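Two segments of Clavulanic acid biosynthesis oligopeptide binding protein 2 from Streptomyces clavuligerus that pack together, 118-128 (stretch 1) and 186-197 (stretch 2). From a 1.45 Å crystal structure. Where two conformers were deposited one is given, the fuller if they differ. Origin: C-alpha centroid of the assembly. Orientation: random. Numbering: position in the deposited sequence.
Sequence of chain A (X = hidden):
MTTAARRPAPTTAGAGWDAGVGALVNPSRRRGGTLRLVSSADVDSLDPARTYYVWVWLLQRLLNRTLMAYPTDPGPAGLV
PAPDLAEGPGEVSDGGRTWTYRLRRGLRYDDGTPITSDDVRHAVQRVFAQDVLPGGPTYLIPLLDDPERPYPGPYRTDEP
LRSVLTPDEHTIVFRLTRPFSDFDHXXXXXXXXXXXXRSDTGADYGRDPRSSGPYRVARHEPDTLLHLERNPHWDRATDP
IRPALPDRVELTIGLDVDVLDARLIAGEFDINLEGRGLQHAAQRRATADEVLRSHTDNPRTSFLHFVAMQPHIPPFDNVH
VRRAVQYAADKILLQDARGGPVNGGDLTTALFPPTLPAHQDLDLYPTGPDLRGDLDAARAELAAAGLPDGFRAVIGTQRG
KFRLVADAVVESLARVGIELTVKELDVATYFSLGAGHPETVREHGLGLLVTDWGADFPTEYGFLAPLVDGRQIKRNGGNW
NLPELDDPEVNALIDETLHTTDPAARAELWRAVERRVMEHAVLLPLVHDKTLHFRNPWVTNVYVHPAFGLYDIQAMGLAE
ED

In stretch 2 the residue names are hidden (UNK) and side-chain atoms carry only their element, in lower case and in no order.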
# COMPACT_ATOMS: atom_id res chain seq x y z
N ASP A 118 1.59 27.46 6.24
CA ASP A 118 1.86 27.13 7.65
C ASP A 118 1.15 25.85 8.08
O ASP A 118 1.67 25.11 8.92
CB ASP A 118 1.48 28.29 8.58
CG ASP A 118 2.64 29.22 8.87
OD1 ASP A 118 3.72 29.09 8.25
OD2 ASP A 118 2.48 30.09 9.75
N ASP A 119 -0.02 25.58 7.50
CA ASP A 119 -0.82 24.41 7.87
C ASP A 119 -0.25 23.13 7.29
O ASP A 119 -0.40 22.05 7.87
CB ASP A 119 -2.26 24.57 7.38
CG ASP A 119 -2.92 25.86 7.86
OD1 ASP A 119 -2.42 26.49 8.82
OD2 ASP A 119 -3.97 26.22 7.29
N VAL A 120 0.40 23.25 6.13
CA VAL A 120 1.06 22.11 5.50
C VAL A 120 2.33 21.78 6.28
O VAL A 120 2.60 20.61 6.57
CB VAL A 120 1.37 22.35 4.00
CG1 VAL A 120 2.09 21.13 3.40
CG2 VAL A 120 0.10 22.64 3.23
N ARG A 121 3.10 22.81 6.63
CA ARG A 121 4.25 22.59 7.49
C ARG A 121 3.82 21.97 8.81
O ARG A 121 4.46 21.04 9.30
CB ARG A 121 5.01 23.89 7.76
CG ARG A 121 6.17 23.69 8.73
CD ARG A 121 7.13 24.84 8.68
NE ARG A 121 6.56 26.04 9.27
CZ ARG A 121 7.15 27.23 9.25
NH1 ARG A 121 8.34 27.36 8.67
NH2 ARG A 121 6.56 28.27 9.82
N HIS A 122 2.74 22.48 9.39
CA HIS A 122 2.26 21.95 10.66
C HIS A 122 1.91 20.47 10.56
O HIS A 122 2.27 19.69 11.45
CB HIS A 122 1.08 22.75 11.22
CG HIS A 122 0.65 22.28 12.58
ND1 HIS A 122 1.42 22.49 13.71
CD2 HIS A 122 -0.42 21.57 12.98
CE1 HIS A 122 0.82 21.95 14.75
NE2 HIS A 122 -0.30 21.38 14.34
N ALA A 123 1.23 20.08 9.49
CA ALA A 123 0.90 18.68 9.24
C ALA A 123 2.14 17.80 9.20
O ALA A 123 2.19 16.74 9.83
CB ALA A 123 0.11 18.55 7.95
N VAL A 124 3.16 18.25 8.47
CA VAL A 124 4.42 17.52 8.36
C VAL A 124 5.12 17.45 9.73
O VAL A 124 5.66 16.42 10.12
CB VAL A 124 5.33 18.13 7.27
CG1 VAL A 124 6.70 17.49 7.27
CG2 VAL A 124 4.67 17.96 5.89
N GLN A 125 5.09 18.57 10.46
CA GLN A 125 5.67 18.62 11.80
C GLN A 125 4.99 17.64 12.76
O GLN A 125 5.67 17.00 13.56
CB GLN A 125 5.62 20.04 12.35
CG GLN A 125 6.66 20.94 11.71
CD GLN A 125 6.57 22.40 12.13
OE1 GLN A 125 7.45 23.18 11.80
NE2 GLN A 125 5.50 22.77 12.82
N ARG A 126 3.66 17.53 12.66
CA ARG A 126 2.88 16.60 13.49
C ARG A 126 3.38 15.16 13.43
O ARG A 126 3.36 14.45 14.43
CB ARG A 126 1.40 16.63 13.08
CG ARG A 126 0.67 17.89 13.46
CD ARG A 126 -0.75 17.85 12.94
NE ARG A 126 -1.69 17.26 13.90
CZ ARG A 126 -2.39 16.15 13.71
NH1 ARG A 126 -2.28 15.44 12.58
NH2 ARG A 126 -3.21 15.73 14.66
N VAL A 127 3.80 14.74 12.24
CA VAL A 127 4.32 13.38 12.04
C VAL A 127 5.47 13.07 13.01
O VAL A 127 5.63 11.92 13.44
CB VAL A 127 4.76 13.17 10.56
CG1 VAL A 127 5.43 11.81 10.37
CG2 VAL A 127 3.56 13.33 9.63
N PHE A 128 6.24 14.09 13.36
CA PHE A 128 7.38 13.93 14.27
C PHE A 128 6.98 13.62 15.71
O PHE A 128 7.79 13.11 16.48
CB PHE A 128 8.27 15.18 14.25
CG PHE A 128 9.12 15.30 13.02
CD1 PHE A 128 8.56 15.62 11.79
CD2 PHE A 128 10.50 15.10 13.09
CE1 PHE A 128 9.35 15.74 10.66
CE2 PHE A 128 11.30 15.21 11.96
CZ PHE A 128 10.72 15.54 10.74
N UNK A 186 5.11 11.57 -1.45
CA UNK A 186 4.96 11.83 -0.02
C UNK A 186 3.99 12.97 0.23
O UNK A 186 3.25 12.95 1.22
c UNK A 186 6.90 9.62 0.82
c UNK A 186 6.32 12.11 0.63
c UNK A 186 8.59 11.39 1.37
c UNK A 186 7.40 11.04 0.49
N UNK A 187 3.96 13.94 -0.67
CA UNK A 187 3.06 15.08 -0.55
C UNK A 187 1.62 14.74 -0.96
O UNK A 187 0.73 15.58 -0.82
c UNK A 187 4.86 16.90 -0.78
c UNK A 187 5.32 16.08 1.88
c UNK A 187 3.58 16.28 -1.35
s UNK A 187 4.70 17.47 0.93
N UNK A 188 1.42 13.52 -1.45
CA UNK A 188 0.10 13.03 -1.84
C UNK A 188 -0.55 12.17 -0.76
O UNK A 188 -1.68 11.70 -0.92
c UNK A 188 0.19 12.25 -3.16
N UNK A 189 0.17 11.98 0.35
CA UNK A 189 -0.30 11.13 1.44
C UNK A 189 -1.06 11.95 2.49
O UNK A 189 -0.72 13.11 2.71
c UNK A 189 0.88 10.37 2.07
n UNK A 189 -0.01 8.03 0.60
o UNK A 189 1.29 8.67 -1.12
c UNK A 189 1.77 9.62 1.05
c UNK A 189 0.99 8.73 0.08
N UNK A 190 -2.10 11.36 3.11
CA UNK A 190 -2.92 12.13 4.07
C UNK A 190 -2.16 12.70 5.28
O UNK A 190 -2.63 13.67 5.88
c UNK A 190 -3.52 9.79 4.08
c UNK A 190 -4.00 11.13 4.50
c UNK A 190 -2.62 10.00 2.90
N UNK A 191 -1.01 12.13 5.64
CA UNK A 191 -0.21 12.70 6.72
C UNK A 191 0.40 14.06 6.34
O UNK A 191 0.92 14.76 7.21
s UNK A 191 2.18 11.35 6.07
c UNK A 191 0.86 11.71 7.22
N UNK A 192 0.32 14.42 5.06
CA UNK A 192 0.78 15.73 4.59
C UNK A 192 -0.37 16.67 4.21
O UNK A 192 -0.13 17.79 3.73
c UNK A 192 1.75 15.56 3.43
N UNK A 193 -1.61 16.24 4.42
CA UNK A 193 -2.78 17.12 4.28
C UNK A 193 -2.74 18.20 5.36
O UNK A 193 -2.50 17.90 6.53
c UNK A 193 -4.07 16.32 4.36
N UNK A 194 -3.01 19.47 4.98
CA UNK A 194 -2.84 20.55 5.95
C UNK A 194 -3.70 20.39 7.20
O UNK A 194 -4.85 19.95 7.14
c UNK A 194 -3.46 19.96 3.67
c UNK A 194 -4.04 21.30 3.99
c UNK A 194 -3.26 21.80 5.16
N UNK A 195 -3.10 20.73 8.34
CA UNK A 195 -3.79 20.76 9.63
C UNK A 195 -3.45 22.11 10.24
O UNK A 195 -2.27 22.40 10.49
c UNK A 195 -3.88 19.81 11.97
c UNK A 195 -3.66 18.26 10.02
c UNK A 195 -3.29 19.64 10.58
N UNK A 196 -4.47 22.97 10.47
CA UNK A 196 -4.16 24.27 11.06
C UNK A 196 -3.90 24.12 12.55
O UNK A 196 -4.70 23.50 13.26
c UNK A 196 -5.43 25.09 10.78
c UNK A 196 -5.91 22.79 10.22
c UNK A 196 -6.52 24.09 10.70
N UNK A 197 -2.79 24.68 13.02
CA UNK A 197 -2.39 24.55 14.42
C UNK A 197 -3.51 24.97 15.38
O UNK A 197 -3.72 24.34 16.42
n UNK A 197 1.99 24.05 18.03
c UNK A 197 2.53 24.57 16.93
c UNK A 197 -1.09 25.31 14.73
c UNK A 197 0.54 26.00 16.55
n UNK A 197 1.86 25.48 16.22
c UNK A 197 -0.58 25.06 16.15
n UNK A 197 3.73 24.18 16.54
O HOH W 1 -1.20 26.25 11.25
O HOH W 2 3.11 24.81 13.53
O HOH W 3 5.64 25.09 14.77

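Position 186 has four side-chain carbons, forked at the second. None reaches stretch 1. It is Leu186, and it opens a type I beta turn that ends at position 189.

Position 187 carries an unbranched chain of two carbons, a sulfur and a carbon. The terminal carbon lies 4.5 Å from CG2 of Val124, an apolar contact made by the end of the chain. That pattern is methionine, Met187.

Position 188 has one side-chain carbon, far from the helix. It is Ala188.

Position 189 has three carbons, the third bearing one oxygen and one nitrogen. It does not touch stretch 1. This is an amide on a two-carbon arm, so Gln189.

At position 190 three carbons close a ring onto the backbone nitrogen, also out of reach. This is Pro190, the start of a short 3-10 segment.

Position 191 has one carbon and then one sulfur. CB lies 4.0 Å from CG2 of Val127. It is Cys191.

Position 192 has a single carbon. The backbone O of 192 lies 4.0 Å from CG1 of Val120. It is Ala192.

Position 193 also has a single carbon, pointing away from the helix. The backbone O of 193 instead approaches CB of Ala123, at 3.0 Å. It is Ala193.

Position 194 has three carbons in a ring closed on N. CB of 194 meets CG2 of Val120 at 4.0 Å, and CA of 194 makes a CH...O contact of 3.4 Å with O of Asp119. It is Pro194.

Position 195 has one carbon carrying two more. One branch carbon lies 3.8 Å from CD of Arg126, over one face of that guanidinium. The other is 4.3 Å from CB of Ala123. This beta-branched, all-carbon side chain is valine, Val195.

Position 196 is again a three-carbon ring on N. CA of 196 is 3.6 Å from OD1 of Asp119. It is Pro196.

Position 197 has three carbons, a nitrogen, then a carbon with two more nitrogens. CB of 197 sits over the face of the His122 ring, 3.9 Å from the centroid. The guanidinium identifies Arg197.

The contact joins a helix to a largely irregular segment. One direct hydrogen bond crosses it, from N of Val195 to O of Asp119 at 3.0 Å. The same oxygen accepts the helical bond from N of Ala123, also 3.0 Å, so it serves both stretches. Near Arg197, water takes over: water 1 links OD1 of Asp119 to N of Arg197, and water 3 links NE2 of Gln125 to NH2 of Arg197.

Stretch 2 186-197: LMAQPCAAPVPR
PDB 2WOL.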